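Local coordinates for 182aa long hypothetical protein (Pyrococcus horikoshii, PDB 2GAN) that is of unknown function but probably transfers an acetyl group from acetyl-CoA to an unidentified acceptor, as many members of the GNAT family do, at residues K14-L18 with Y54-L58; R61-F66 with I109-V113; Y157-R163 with L174-K180. One frame throughout, in Å; residues are numbered along the deposited sequence.

Interaction 1 of 3, residues K14-L18 with Y54-L58; sequences KDELL and YEPFL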
loop_
_atom_site.group_PDB
_atom_site.type_symbol
_atom_site.label_atom_id
_atom_site.label_comp_id
_atom_site.label_asym_id
_atom_site.label_seq_id
_atom_site.Cartn_x
_atom_site.Cartn_y
_atom_site.Cartn_z
ATOM N N LYS A 14 10.573 9.737 23.328
ATOM C CA LYS A 14 9.969 10.543 22.275
ATOM C C LYS A 14 10.949 10.945 21.166
ATOM O O LYS A 14 10.651 10.806 19.978
ATOM C CB LYS A 14 9.325 11.789 22.892
ATOM C CG LYS A 14 8.522 12.634 21.915
ATOM C CD LYS A 14 9.349 13.776 21.370
ATOM C CE LYS A 14 9.689 14.766 22.472
ATOM N NZ LYS A 14 10.601 15.831 21.972
ATOM N N ASP A 15 12.118 11.436 21.556
ATOM C CA ASP A 15 13.120 11.868 20.591
ATOM C C ASP A 15 13.572 10.735 19.679
ATOM O O ASP A 15 13.630 10.891 18.450
ATOM C CB ASP A 15 14.311 12.483 21.320
ATOM C CG ASP A 15 13.930 13.752 22.072
ATOM O OD1 ASP A 15 13.091 14.512 21.543
ATOM O OD2 ASP A 15 14.470 13.988 23.171
ATOM N N GLU A 16 13.886 9.591 20.277
ATOM C CA GLU A 16 14.321 8.437 19.498
ATOM C C GLU A 16 13.198 7.972 18.571
ATOM O O GLU A 16 13.446 7.618 17.424
ATOM C CB GLU A 16 14.759 7.285 20.416
ATOM C CG GLU A 16 15.283 6.094 19.612
ATOM C CD GLU A 16 16.066 5.090 20.439
ATOM O OE1 GLU A 16 16.041 5.166 21.688
ATOM O OE2 GLU A 16 16.696 4.206 19.828
ATOM N N LEU A 17 11.966 7.982 19.074
ATOM C CA LEU A 17 10.810 7.574 18.281
ATOM C C LEU A 17 10.536 8.570 17.146
ATOM O O LEU A 17 10.265 8.178 16.007
ATOM C CB LEU A 17 9.566 7.442 19.169
ATOM C CG LEU A 17 9.503 6.227 20.106
ATOM C CD1 LEU A 17 8.329 6.360 21.072
ATOM C CD2 LEU A 17 9.360 4.949 19.274
ATOM N N LEU A 18 10.614 9.858 17.460
ATOM C CA LEU A 18 10.383 10.894 16.459
ATOM C C LEU A 18 11.249 10.666 15.217
ATOM O O LEU A 18 10.758 10.709 14.085
ATOM C CB LEU A 18 10.699 12.270 17.052
ATOM C CG LEU A 18 10.298 13.490 16.220
ATOM C CD1 LEU A 18 8.791 13.504 16.031
ATOM C CD2 LEU A 18 10.743 14.755 16.933
ATOM N N TYR A 54 4.131 16.597 13.542
ATOM C CA TYR A 54 3.924 15.266 14.117
ATOM C C TYR A 54 4.293 15.169 15.598
ATOM O O TYR A 54 3.679 14.415 16.350
ATOM C CB TYR A 54 4.718 14.228 13.317
ATOM C CG TYR A 54 4.531 12.796 13.775
ATOM C CD1 TYR A 54 5.432 12.201 14.661
ATOM C CD2 TYR A 54 3.455 12.033 13.322
ATOM C CE1 TYR A 54 5.266 10.882 15.078
ATOM C CE2 TYR A 54 3.285 10.710 13.736
ATOM C CZ TYR A 54 4.186 10.143 14.609
ATOM O OH TYR A 54 4.007 8.845 15.026
ATOM N N GLU A 55 5.295 15.938 16.006
ATOM C CA GLU A 55 5.761 15.946 17.387
ATOM C C GLU A 55 4.610 16.124 18.378
ATOM O O GLU A 55 4.499 15.376 19.342
ATOM C CB GLU A 55 6.811 17.054 17.552
ATOM C CG GLU A 55 7.615 17.054 18.849
ATOM C CD GLU A 55 6.826 17.565 20.032
ATOM O OE1 GLU A 55 6.044 18.528 19.856
ATOM O OE2 GLU A 55 7.005 17.022 21.145
ATOM N N PRO A 56 3.724 17.106 18.147
ATOM C CA PRO A 56 2.607 17.304 19.081
ATOM C C PRO A 56 1.720 16.051 19.211
ATOM O O PRO A 56 1.295 15.692 20.307
ATOM C CB PRO A 56 1.860 18.495 18.476
ATOM C CG PRO A 56 2.963 19.249 17.766
ATOM C CD PRO A 56 3.706 18.133 17.092
ATOM N N PHE A 57 1.461 15.387 18.086
ATOM C CA PHE A 57 0.648 14.173 18.056
ATOM C C PHE A 57 1.308 13.068 18.894
ATOM O O PHE A 57 0.669 12.455 19.741
ATOM C CB PHE A 57 0.477 13.714 16.597
ATOM C CG PHE A 57 -0.444 12.530 16.421
ATOM C CD1 PHE A 57 -1.764 12.574 16.874
ATOM C CD2 PHE A 57 0.009 11.370 15.784
ATOM C CE1 PHE A 57 -2.621 11.481 16.697
ATOM C CE2 PHE A 57 -0.839 10.275 15.602
ATOM C CZ PHE A 57 -2.157 10.331 16.061
ATOM N N LEU A 58 2.592 12.830 18.656
ATOM C CA LEU A 58 3.342 11.808 19.379
ATOM C C LEU A 58 3.395 12.112 20.876
ATOM O O LEU A 58 3.181 11.227 21.713
ATOM C CB LEU A 58 4.772 11.714 18.820
ATOM C CG LEU A 58 5.791 10.738 19.429
ATOM C CD1 LEU A 58 5.321 9.291 19.291
ATOM C CD2 LEU A 58 7.127 10.924 18.736
#
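Helices 14-27 and 47-65 of a GNAT fold cross obliquely here, the N-to-C directions of their short segments 129° apart and the axes 10.9 Å apart at closest. Leucines suit this interface, since their branched apolar ends fill the space between the helices and leave no polar group to satisfy. Leu58 points toward the other helix in a t,p rotamer, which carries CD2 to 3.7 Å from Lys14 O, 3.9 Å from Leu18 N and 4.3 Å from Leu17 CB. Leu18 has the same t,p conformation; although its CA-CB bond points sideways, its CD1 lies 4.1 Å from both Leu58 CD2 and Glu55 CA. This methyl meets the edge of the Tyr54 ring (CD1 3.9 Å from Leu18 CD1), which also stacks on Phe50. Phe111 of strand 106-114 touches Leu17, Tyr54 and Leu58, joining the helix pair to the central sheet. At the more exposed margin Lys14, t at chi1 with chi2 between wells (-96°), folds over Leu58 toward Glu55, its CG 3.9 Å from Leu58 CD2. Lys14 NZ is 2.9 Å from Asp15 OD1, a hydrogen-bonded salt bridge, and makes a long one of 3.9 Å to Glu55 OE2.

Interaction 2 of 3, residues R61-F66 with I109-V113; sequences RLSQEF and IEFFV. With SO4 (sulfate ion), chain D.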
loop_
_atom_site.group_PDB
_atom_site.type_symbol
_atom_site.label_atom_id
_atom_site.label_comp_id
_atom_site.label_asym_id
_atom_site.label_seq_id
_atom_site.Cartn_x
_atom_site.Cartn_y
_atom_site.Cartn_z
ATOM N N ARG A 61 0.111 11.060 22.401
ATOM C CA ARG A 61 -0.103 9.617 22.447
ATOM C C ARG A 61 0.751 8.923 23.495
ATOM O O ARG A 61 0.283 8.029 24.197
ATOM C CB ARG A 61 0.195 8.997 21.088
ATOM C CG ARG A 61 -0.633 9.551 19.964
ATOM C CD ARG A 61 -0.296 8.804 18.701
ATOM N NE ARG A 61 -1.359 7.890 18.298
ATOM C CZ ARG A 61 -1.209 6.957 17.363
ATOM N NH1 ARG A 61 -0.043 6.820 16.752
ATOM N NH2 ARG A 61 -2.224 6.179 17.028
ATOM N N LEU A 62 2.014 9.327 23.572
ATOM C CA LEU A 62 2.955 8.759 24.521
ATOM C C LEU A 62 2.521 9.069 25.952
ATOM O O LEU A 62 2.689 8.242 26.844
ATOM C CB LEU A 62 4.351 9.334 24.263
ATOM C CG LEU A 62 5.481 8.538 23.577
ATOM C CD1 LEU A 62 4.987 7.302 22.845
ATOM C CD2 LEU A 62 6.214 9.482 22.648
ATOM N N SER A 63 1.951 10.252 26.168
ATOM C CA SER A 63 1.514 10.652 27.511
ATOM C C SER A 63 0.153 10.122 27.965
ATOM O O SER A 63 0.003 9.652 29.095
ATOM C CB SER A 63 1.487 12.180 27.622
ATOM O OG SER A 63 2.780 12.723 27.465
ATOM N N GLN A 64 -0.837 10.200 27.087
ATOM C CA GLN A 64 -2.190 9.776 27.435
ATOM C C GLN A 64 -2.717 8.532 26.722
ATOM O O GLN A 64 -3.032 7.533 27.360
ATOM C CB GLN A 64 -3.156 10.922 27.165
ATOM C CG GLN A 64 -2.653 12.258 27.665
ATOM C CD GLN A 64 -2.668 12.356 29.174
ATOM O OE1 GLN A 64 -1.888 13.100 29.768
ATOM N NE2 GLN A 64 -3.568 11.614 29.804
ATOM N N GLU A 65 -2.820 8.602 25.402
ATOM C CA GLU A 65 -3.363 7.509 24.611
ATOM C C GLU A 65 -2.812 6.105 24.861
ATOM O O GLU A 65 -3.568 5.198 25.190
ATOM C CB GLU A 65 -3.269 7.864 23.121
ATOM C CG GLU A 65 -3.831 6.808 22.175
ATOM C CD GLU A 65 -4.236 7.394 20.833
ATOM O OE1 GLU A 65 -4.181 6.672 19.814
ATOM O OE2 GLU A 65 -4.631 8.582 20.802
ATOM N N PHE A 66 -1.507 5.917 24.719
ATOM C CA PHE A 66 -0.909 4.590 24.914
ATOM C C PHE A 66 -0.973 4.073 26.359
ATOM O O PHE A 66 -0.572 4.765 27.296
ATOM C CB PHE A 66 0.550 4.609 24.439
ATOM C CG PHE A 66 0.712 4.915 22.969
ATOM C CD1 PHE A 66 1.964 5.236 22.450
ATOM C CD2 PHE A 66 -0.382 4.875 22.100
ATOM C CE1 PHE A 66 2.129 5.518 21.094
ATOM C CE2 PHE A 66 -0.227 5.153 20.737
ATOM C CZ PHE A 66 1.030 5.473 20.236
ATOM N N ILE A 109 -4.571 -2.012 18.922
ATOM C CA ILE A 109 -3.160 -2.125 18.593
ATOM C C ILE A 109 -2.882 -1.009 17.600
ATOM O O ILE A 109 -3.665 -0.789 16.682
ATOM C CB ILE A 109 -2.831 -3.479 17.927
ATOM C CG1 ILE A 109 -2.818 -4.584 18.995
ATOM C CG2 ILE A 109 -1.488 -3.388 17.181
ATOM C CD1 ILE A 109 -2.648 -5.992 18.448
ATOM N N GLU A 110 -1.784 -0.292 17.796
ATOM C CA GLU A 110 -1.420 0.792 16.896
ATOM C C GLU A 110 0.055 1.113 17.073
ATOM O O GLU A 110 0.763 0.427 17.823
ATOM C CB GLU A 110 -2.296 2.033 17.165
ATOM C CG GLU A 110 -2.272 2.584 18.587
ATOM C CD GLU A 110 -3.419 3.576 18.870
ATOM O OE1 GLU A 110 -3.306 4.357 19.835
ATOM O OE2 GLU A 110 -4.437 3.573 18.145
ATOM N N PHE A 111 0.534 2.130 16.361
ATOM C CA PHE A 111 1.935 2.523 16.473
ATOM C C PHE A 111 2.822 1.305 16.209
ATOM O O PHE A 111 3.830 1.098 16.887
ATOM C CB PHE A 111 2.181 3.065 17.882
ATOM C CG PHE A 111 3.352 3.986 17.987
ATOM C CD1 PHE A 111 4.459 3.637 18.747
ATOM C CD2 PHE A 111 3.318 5.241 17.389
ATOM C CE1 PHE A 111 5.515 4.528 18.922
ATOM C CE2 PHE A 111 4.364 6.140 17.555
ATOM C CZ PHE A 111 5.462 5.789 18.322
ATOM N N PHE A 112 2.421 0.506 15.220
ATOM C CA PHE A 112 3.123 -0.715 14.829
ATOM C C PHE A 112 4.008 -0.434 13.628
ATOM O O PHE A 112 3.513 -0.269 12.523
ATOM C CB PHE A 112 2.110 -1.795 14.438
ATOM C CG PHE A 112 2.729 -3.082 13.942
ATOM C CD1 PHE A 112 2.079 -3.845 12.971
ATOM C CD2 PHE A 112 3.926 -3.553 14.461
ATOM C CE1 PHE A 112 2.608 -5.059 12.524
ATOM C CE2 PHE A 112 4.469 -4.771 14.020
ATOM C CZ PHE A 112 3.804 -5.521 13.049
ATOM N N VAL A 113 5.316 -0.400 13.834
ATOM C CA VAL A 113 6.202 -0.136 12.724
ATOM C C VAL A 113 7.509 -0.876 12.875
ATOM O O VAL A 113 7.795 -1.443 13.926
ATOM C CB VAL A 113 6.483 1.377 12.596
ATOM C CG1 VAL A 113 7.735 1.742 13.385
ATOM C CG2 VAL A 113 6.605 1.748 11.138
HETATM S S SO4 D . -1.051 4.576 14.037
HETATM O O1 SO4 D . 0.104 4.096 13.252
HETATM O O2 SO4 D . -2.241 3.741 13.756
HETATM O O3 SO4 D . -1.327 5.973 13.656
HETATM O O4 SO4 D . -0.740 4.495 15.472
#
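Helix 47-65 packs on the central sheet of the GNAT fold, its final segment nearly antiparallel to strand 106-114 (162°), and meets a beta bulge there: Glu110 pairs with Ala83 and Val113 with Thr81, three steps against two, and Phe111 is left-handed (54°/40°). The charged groups form a largely buried network. Arg61 bridges to Glu65 within its own helix (NE to OE1 3.4 Å, a weak hydrogen bond) and to Glu110 on the strand; Arg61 NH2 is 3.5 Å from Glu110 OE1, an oxygen well out of the guanidinium plane, so the attraction is of charge alone. Two acid side chains also meet, Glu65 OE1 lying 2.5 Å from Glu110 OE1, close enough that one probably holds a proton. The aromatic packing pairs Phe66 with Phe111 obliquely, centroids 5.0 Å apart; large flat rings suit this space between helix and sheet, where Ala83 leaves room for both. A sulfate, probably from the crystallisation liquor, sits at the bulge, consistent with an anion or cofactor site, as in relatives whose bulged strand receives acetyl-CoA. Phe111 N donates to sulfate O4 at 2.8 Å, the same oxygen that Arg61 NH1 and NH2 each bind at 2.7 Å.

Interaction 3 of 3, residues Y157-R163 with L174-K180; sequences YMKKGFR and LKFNHKK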
loop_
_atom_site.group_PDB
_atom_site.type_symbol
_atom_site.label_atom_id
_atom_site.label_comp_id
_atom_site.label_asym_id
_atom_site.label_seq_id
_atom_site.Cartn_x
_atom_site.Cartn_y
_atom_site.Cartn_z
ATOM N N TYR A 157 -0.854 7.464 -8.071
ATOM C CA TYR A 157 -1.716 8.072 -9.070
ATOM C C TYR A 157 -2.324 9.391 -8.591
ATOM O O TYR A 157 -2.346 10.381 -9.328
ATOM C CB TYR A 157 -2.831 7.100 -9.462
ATOM C CG TYR A 157 -2.399 5.900 -10.290
ATOM C CD1 TYR A 157 -1.601 6.059 -11.420
ATOM C CD2 TYR A 157 -2.876 4.618 -10.001
ATOM C CE1 TYR A 157 -1.295 4.979 -12.252
ATOM C CE2 TYR A 157 -2.577 3.523 -10.831
ATOM C CZ TYR A 157 -1.792 3.719 -11.954
ATOM O OH TYR A 157 -1.539 2.672 -12.806
HETATM N N MSE A 158 -2.810 9.389 -7.353
HETATM C CA MSE A 158 -3.426 10.562 -6.749
HETATM C C MSE A 158 -2.560 11.814 -6.919
HETATM O O MSE A 158 -3.021 12.826 -7.435
HETATM C CB MSE A 158 -3.681 10.296 -5.262
HETATM C CG MSE A 158 -4.831 11.083 -4.670
HETATM SE SE MSE A 158 -6.538 10.555 -5.412
HETATM C CE MSE A 158 -7.010 9.223 -4.097
ATOM N N LYS A 159 -1.302 11.744 -6.497
ATOM C CA LYS A 159 -0.412 12.893 -6.612
ATOM C C LYS A 159 0.181 12.987 -8.012
ATOM O O LYS A 159 1.241 13.571 -8.213
ATOM C CB LYS A 159 0.704 12.806 -5.560
ATOM C CG LYS A 159 1.671 11.658 -5.754
ATOM C CD LYS A 159 2.365 11.283 -4.448
ATOM C CE LYS A 159 3.157 12.441 -3.855
ATOM N NZ LYS A 159 4.283 12.873 -4.734
ATOM N N LYS A 160 -0.523 12.415 -8.982
ATOM C CA LYS A 160 -0.078 12.427 -10.367
ATOM C C LYS A 160 -1.172 12.964 -11.287
ATOM O O LYS A 160 -1.106 12.807 -12.506
ATOM C CB LYS A 160 0.304 11.015 -10.795
ATOM C CG LYS A 160 1.690 10.905 -11.376
ATOM C CD LYS A 160 2.740 11.318 -10.376
ATOM C CE LYS A 160 4.119 11.165 -10.972
ATOM N NZ LYS A 160 5.179 11.557 -10.008
ATOM N N GLY A 161 -2.185 13.581 -10.688
ATOM C CA GLY A 161 -3.272 14.145 -11.462
ATOM C C GLY A 161 -4.553 13.339 -11.442
ATOM O O GLY A 161 -5.563 13.781 -11.985
ATOM N N PHE A 162 -4.531 12.160 -10.828
ATOM C CA PHE A 162 -5.734 11.338 -10.787
ATOM C C PHE A 162 -6.590 11.623 -9.556
ATOM O O PHE A 162 -6.077 11.995 -8.502
ATOM C CB PHE A 162 -5.378 9.844 -10.841
ATOM C CG PHE A 162 -4.894 9.374 -12.193
ATOM C CD1 PHE A 162 -3.614 9.683 -12.643
ATOM C CD2 PHE A 162 -5.729 8.630 -13.022
ATOM C CE1 PHE A 162 -3.168 9.255 -13.898
ATOM C CE2 PHE A 162 -5.294 8.197 -14.277
ATOM C CZ PHE A 162 -4.009 8.513 -14.715
ATOM N N ARG A 163 -7.902 11.467 -9.709
ATOM C CA ARG A 163 -8.848 11.681 -8.619
ATOM C C ARG A 163 -9.812 10.508 -8.530
ATOM O O ARG A 163 -10.122 9.871 -9.533
ATOM C CB ARG A 163 -9.621 12.991 -8.816
ATOM C CG ARG A 163 -8.845 14.216 -8.343
ATOM C CD ARG A 163 -9.747 15.436 -8.118
ATOM N NE ARG A 163 -9.067 16.478 -7.341
ATOM C CZ ARG A 163 -8.646 16.321 -6.086
ATOM N NH1 ARG A 163 -8.034 17.316 -5.460
ATOM N NH2 ARG A 163 -8.843 15.171 -5.454
ATOM N N LEU A 174 -10.014 5.297 -10.568
ATOM C CA LEU A 174 -9.532 6.677 -10.541
ATOM C C LEU A 174 -9.510 7.232 -11.961
ATOM O O LEU A 174 -9.297 6.492 -12.923
ATOM C CB LEU A 174 -8.119 6.742 -9.960
ATOM C CG LEU A 174 -7.859 6.027 -8.633
ATOM C CD1 LEU A 174 -6.364 5.955 -8.392
ATOM C CD2 LEU A 174 -8.556 6.758 -7.497
ATOM N N LYS A 175 -9.719 8.536 -12.087
ATOM C CA LYS A 175 -9.735 9.190 -13.390
ATOM C C LYS A 175 -8.776 10.370 -13.431
ATOM O O LYS A 175 -8.721 11.171 -12.495
ATOM C CB LYS A 175 -11.151 9.675 -13.723
ATOM C CG LYS A 175 -11.241 10.478 -15.017
ATOM C CD LYS A 175 -12.674 10.889 -15.343
ATOM C CE LYS A 175 -12.721 11.718 -16.628
ATOM N NZ LYS A 175 -14.097 12.091 -17.058
ATOM N N PHE A 176 -8.018 10.470 -14.516
ATOM C CA PHE A 176 -7.069 11.563 -14.683
ATOM C C PHE A 176 -7.799 12.885 -14.862
ATOM O O PHE A 176 -8.851 12.942 -15.505
ATOM C CB PHE A 176 -6.191 11.332 -15.908
ATOM C CG PHE A 176 -5.245 12.458 -16.191
ATOM C CD1 PHE A 176 -4.128 12.662 -15.392
ATOM C CD2 PHE A 176 -5.480 13.333 -17.244
ATOM C CE1 PHE A 176 -3.254 13.723 -15.642
ATOM C CE2 PHE A 176 -4.610 14.395 -17.500
ATOM C CZ PHE A 176 -3.500 14.591 -16.699
ATOM N N ASN A 177 -7.231 13.944 -14.294
ATOM C CA ASN A 177 -7.798 15.288 -14.393
ATOM C C ASN A 177 -6.702 16.212 -14.929
ATOM O O ASN A 177 -5.685 16.445 -14.266
ATOM C CB ASN A 177 -8.267 15.769 -13.014
ATOM C CG ASN A 177 -9.216 16.956 -13.097
ATOM O OD1 ASN A 177 -10.360 16.826 -13.542
ATOM N ND2 ASN A 177 -8.740 18.121 -12.675
ATOM N N HIS A 178 -6.913 16.731 -16.132
ATOM C CA HIS A 178 -5.938 17.604 -16.782
ATOM C C HIS A 178 -5.645 18.896 -16.022
ATOM O O HIS A 178 -4.490 19.304 -15.911
ATOM C CB HIS A 178 -6.407 17.931 -18.206
ATOM C CG HIS A 178 -5.380 18.637 -19.035
ATOM N ND1 HIS A 178 -4.060 18.241 -19.080
ATOM C CD2 HIS A 178 -5.483 19.695 -19.873
ATOM C CE1 HIS A 178 -3.394 19.026 -19.909
ATOM N NE2 HIS A 178 -4.236 19.916 -20.404
ATOM N N LYS A 179 -6.685 19.540 -15.504
ATOM C CA LYS A 179 -6.504 20.784 -14.765
ATOM C C LYS A 179 -5.879 20.524 -13.392
ATOM O O LYS A 179 -5.193 21.380 -12.835
ATOM C CB LYS A 179 -7.847 21.511 -14.626
ATOM C CG LYS A 179 -8.920 20.729 -13.889
ATOM C CD LYS A 179 -10.320 21.073 -14.395
ATOM C CE LYS A 179 -10.596 22.577 -14.408
ATOM N NZ LYS A 179 -10.557 23.210 -13.055
ATOM N N LYS A 180 -6.117 19.333 -12.853
ATOM C CA LYS A 180 -5.555 18.960 -11.560
ATOM C C LYS A 180 -4.066 18.667 -11.741
ATOM O O LYS A 180 -3.236 19.050 -10.915
ATOM C CB LYS A 180 -6.283 17.725 -11.014
ATOM C CG LYS A 180 -5.514 16.929 -9.966
ATOM C CD LYS A 180 -5.166 17.758 -8.737
ATOM C CE LYS A 180 -6.411 18.206 -7.982
ATOM N NZ LYS A 180 -6.065 18.919 -6.717
#
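Three backbone hydrogen bonds tie these segments at the open end of the beta hairpin 162-166/172-176. Arg163 and Lys175 form an antiparallel hydrogen-bonded pair, Arg163 N to Lys175 O and Lys175 N to Arg163 O both 2.9 Å; beyond it, Asn177 N donates to Gly161 O, also at 2.9 Å, where strand gives way to helix 178-182 and Asn177 occupies the N-cap position. Phe162 and Phe176 make the intervening non-hydrogen-bonded pair, their CA atoms 4.1 Å apart. At Gly161 the backbone angles (104°/-6°) would jam a CB against the preceding carbonyl, and such an atom would also clash with Phe176 CE1. The two phenylalanines share one sheet face and pack edge-to-face, the edge of Phe176 toward the face of Phe162 (centroids 5.5 Å apart). Leu174, branched and apolar, reaches helix 152-158, its CD1 3.9 Å from Tyr157 CB. The two strands follow strand 141-146 as the last two of a GNAT domain do, yet here form a separate hairpin, and Leu174 and Lys175 pair in an antiparallel ladder with a strand of the second subunit, consistent with an exchange of C-terminal parts between subunits. Backbone bonds hold the register, while the residue-specific features are Gly161 and the packed phenylalanines; Arg163 NH1 and Lys180 NZ lie 2.8 Å apart as two like charges without a hydrogen bond, so this pair adds no attraction.

In the fold
The three contacts follow one another along the chain, each closing before the next opens. Interactions 1 and 2 are neighbours, with centres 11 Å apart: both use helix 47-65, the first pairing it with helix 14-27, the second with strand 106-114 of the central five-stranded sheet. They touch directly, Leu58 CD1 lying 3.6 Å from Phe111 CZ, and so belong to one continuous core. Interaction 3 lies apart, its centre 33 Å and 34 Å from theirs, with nearest atoms about 17 and 19 Å away, in the C-terminal hairpin, which reaches out to the second subunit. Interaction 2 touches that subunit too, through strand 106-114, so core and hairpin both contribute to the dimer.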